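Local structure of glucosidase (Croceicoccus marinus, 5Z3K) at residues 11-16 against 429-434. The protein probably hydrolyses O-glycosidic bonds as a family 39 glycoside hydrolase, acting as a beta-glucosidase. Numbering follows the deposited sequence.
Sequences VNAGEP and GHLPWG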
ATOM      1  N   VAL A  11     -21.341  17.328  -4.409  1.00 14.37           N
ATOM      2  CA  VAL A  11     -21.519  15.900  -4.176  1.00 12.94           C
ATOM      3  C   VAL A  11     -23.007  15.588  -4.183  1.00 18.89           C
ATOM      4  O   VAL A  11     -23.800  16.314  -3.574  1.00 16.27           O
ATOM      5  CB  VAL A  11     -20.898  15.475  -2.832  1.00 17.29           C
ATOM      6  CG1 VAL A  11     -21.394  14.084  -2.414  1.00 16.52           C
ATOM      7  CG2 VAL A  11     -19.384  15.521  -2.914  1.00 16.80           C
ATOM      8  N   ASN A  12     -23.389  14.524  -4.882  1.00 16.50           N
ATOM      9  CA  ASN A  12     -24.728  13.955  -4.769  1.00 19.66           C
ATOM     10  C   ASN A  12     -24.629  12.770  -3.816  1.00 17.85           C
ATOM     11  O   ASN A  12     -24.097  11.719  -4.183  1.00 19.04           O
ATOM     12  CB  ASN A  12     -25.282  13.518  -6.128  1.00 19.98           C
ATOM     13  CG  ASN A  12     -26.762  13.140  -6.061  1.00 24.71           C
ATOM     14  OD1 ASN A  12     -27.241  12.647  -5.038  1.00 18.04           O
ATOM     15  ND2 ASN A  12     -27.490  13.363  -7.160  1.00 23.19           N
ATOM     16  N   ALA A  13     -25.156  12.935  -2.606  1.00 15.34           N
ATOM     17  CA  ALA A  13     -25.041  11.928  -1.559  1.00 17.42           C
ATOM     18  C   ALA A  13     -26.135  10.866  -1.612  1.00 17.77           C
ATOM     19  O   ALA A  13     -26.131   9.953  -0.785  1.00 18.51           O
ATOM     20  CB  ALA A  13     -25.046  12.604  -0.183  1.00 19.78           C
ATOM     21  N   GLY A  14     -27.041  10.936  -2.582  1.00 20.48           N
ATOM     22  CA  GLY A  14     -28.196  10.061  -2.592  1.00 23.74           C
ATOM     23  C   GLY A  14     -28.144   8.940  -3.602  1.00 26.46           C
ATOM     24  O   GLY A  14     -29.065   8.122  -3.661  1.00 26.28           O
ATOM     25  N   GLU A  15     -27.093   8.888  -4.411  1.00 20.37           N
ATOM     26  CA  GLU A  15     -27.008   7.798  -5.367  1.00 26.07           C
ATOM     27  C   GLU A  15     -25.565   7.368  -5.589  1.00 23.67           C
ATOM     28  O   GLU A  15     -24.706   8.182  -5.961  1.00 28.15           O
ATOM     29  CB  GLU A  15     -27.642   8.191  -6.692  1.00 29.03           C
ATOM     30  CG  GLU A  15     -27.063   9.443  -7.298  1.00 28.68           C
ATOM     31  CD  GLU A  15     -27.901   9.944  -8.444  1.00 34.58           C
ATOM     32  OE1 GLU A  15     -29.102   9.589  -8.489  1.00 39.65           O
ATOM     33  OE2 GLU A  15     -27.357  10.686  -9.293  1.00 33.57           O
ATOM     34  N   PRO A  16     -25.265   6.096  -5.393  1.00 20.23           N
ATOM     35  CA  PRO A  16     -23.905   5.633  -5.648  1.00 19.42           C
ATOM     36  C   PRO A  16     -23.609   5.630  -7.139  1.00 17.12           C
ATOM     37  O   PRO A  16     -24.476   5.329  -7.962  1.00 15.25           O
ATOM     38  CB  PRO A  16     -23.897   4.216  -5.064  1.00 21.99           C
ATOM     39  CG  PRO A  16     -25.309   3.780  -5.108  1.00 25.98           C
ATOM     40  CD  PRO A  16     -26.164   5.005  -4.975  1.00 22.65           C
ATOM     41  N   GLY A 429     -25.760  17.506  -1.750  1.00 18.20           N
ATOM     42  CA  GLY A 429     -27.199  17.440  -1.872  1.00 18.91           C
ATOM     43  C   GLY A 429     -27.734  16.031  -1.734  1.00 20.79           C
ATOM     44  O   GLY A 429     -26.972  15.064  -1.793  1.00 20.47           O
ATOM     45  N   HIS A 430     -29.050  15.919  -1.525  1.00 18.44           N
ATOM     46  CA  HIS A 430     -29.751  14.638  -1.488  1.00 17.97           C
ATOM     47  C   HIS A 430     -29.186  13.693  -0.427  1.00 19.71           C
ATOM     48  O   HIS A 430     -28.949  12.511  -0.691  1.00 19.57           O
ATOM     49  CB  HIS A 430     -29.726  13.970  -2.864  1.00 21.56           C
ATOM     50  CG  HIS A 430     -30.319  14.812  -3.945  1.00 19.16           C
ATOM     51  ND1 HIS A 430     -31.674  15.039  -4.051  1.00 28.12           N
ATOM     52  CD2 HIS A 430     -29.741  15.497  -4.961  1.00 26.59           C
ATOM     53  CE1 HIS A 430     -31.908  15.818  -5.093  1.00 22.22           C
ATOM     54  NE2 HIS A 430     -30.752  16.112  -5.660  1.00 29.98           N
ATOM     55  N   LEU A 431     -28.979  14.211   0.783  1.00 19.56           N
ATOM     56  CA  LEU A 431     -28.555  13.345   1.875  1.00 19.56           C
ATOM     57  C   LEU A 431     -29.533  12.177   1.976  1.00 18.92           C
ATOM     58  O   LEU A 431     -30.752  12.396   1.924  1.00 19.74           O
ATOM     59  CB  LEU A 431     -28.483  14.102   3.201  1.00 15.81           C
ATOM     60  CG  LEU A 431     -27.349  15.126   3.307  1.00 20.57           C
ATOM     61  CD1 LEU A 431     -27.412  15.915   4.617  1.00 19.99           C
ATOM     62  CD2 LEU A 431     -26.002  14.449   3.159  1.00 17.20           C
ATOM     63  N   PRO A 432     -29.046  10.930   2.049  1.00 18.76           N
ATOM     64  CA  PRO A 432     -29.922   9.785   1.747  1.00 20.82           C
ATOM     65  C   PRO A 432     -30.940   9.487   2.824  1.00 24.80           C
ATOM     66  O   PRO A 432     -31.948   8.829   2.533  1.00 24.40           O
ATOM     67  CB  PRO A 432     -28.937   8.620   1.572  1.00 24.20           C
ATOM     68  CG  PRO A 432     -27.734   9.009   2.379  1.00 20.12           C
ATOM     69  CD  PRO A 432     -27.656  10.524   2.311  1.00 19.96           C
ATOM     70  N   TRP A 433     -30.714   9.932   4.053  1.00 23.43           N
ATOM     71  CA  TRP A 433     -31.675   9.743   5.129  1.00 24.32           C
ATOM     72  C   TRP A 433     -32.707  10.865   5.189  1.00 27.92           C
ATOM     73  O   TRP A 433     -33.529  10.886   6.113  1.00 28.46           O
ATOM     74  CB  TRP A 433     -30.939   9.631   6.467  1.00 24.76           C
ATOM     75  CG  TRP A 433     -30.030  10.782   6.698  1.00 21.95           C
ATOM     76  CD1 TRP A 433     -30.378  12.022   7.133  1.00 23.49           C
ATOM     77  CD2 TRP A 433     -28.611  10.811   6.491  1.00 20.51           C
ATOM     78  NE1 TRP A 433     -29.264  12.828   7.215  1.00 26.30           N
ATOM     79  CE2 TRP A 433     -28.166  12.106   6.822  1.00 21.39           C
ATOM     80  CE3 TRP A 433     -27.678   9.869   6.059  1.00 20.06           C
ATOM     81  CZ2 TRP A 433     -26.830  12.486   6.727  1.00 16.20           C
ATOM     82  CZ3 TRP A 433     -26.348  10.242   5.977  1.00 15.13           C
ATOM     83  CH2 TRP A 433     -25.937  11.535   6.310  1.00 15.87           C
ATOM     84  N   GLY A 434     -32.676  11.792   4.244  1.00 27.72           N
ATOM     85  CA  GLY A 434     -33.691  12.818   4.145  1.00 26.07           C
ATOM     86  C   GLY A 434     -33.267  14.148   4.737  1.00 31.03           C
ATOM     87  O   GLY A 434     -32.083  14.468   4.873  1.00 23.82           O
TER
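Gly429 exchanges two backbone hydrogen bonds with segment 11-13. Its N donates to Val11 O at 2.9 Å, and its O accepts from Ala13 N, also at 2.9 Å. They bracket Asn12, which pairs with Gly429 in a parallel bridge. Strands 6-13 and 423-429 are parallel neighbours in the mixed beta-sheet that stands beside the (beta/alpha)8 barrel of this enzyme. Beyond this bridge segment 11-16 turns a corner at Gly14 and Glu15, and segment 429-434 goes on into a type I turn from Leu431 to Gly434, closed by Gly434 N on Leu431 O.

The polar side-chain contact belongs to Asn12. With CG anti to the backbone N (chi1 -170°), its OD1 accepts from Gly14 N at 3.0 Å, forming an Asx turn at the corner. The same amide lies against His430: OD1 is 3.6 Å from CB of His430, ND2 is 3.8 Å from its CD2, and the amide and imidazole planes are 24° apart. An alanine in place of Asn12 would probably leave Gly14 N without this acceptor and the CB and CD2 of His430 without their amide neighbour, making the corner less firmly held.

Apolar contacts gather around Ala13. Its CB meets CD2 of Leu431 at 3.9 Å, beside Ile428 and Ile370 of the sheet, and CD of Pro432 at 4.2 Å. The proline ring also makes a van der Waals contact with the Ala13 carbonyl, Pro432 CD lying 3.5 Å from Ala13 O, an oxygen that also receives a weak hydrogen bond from Arg363.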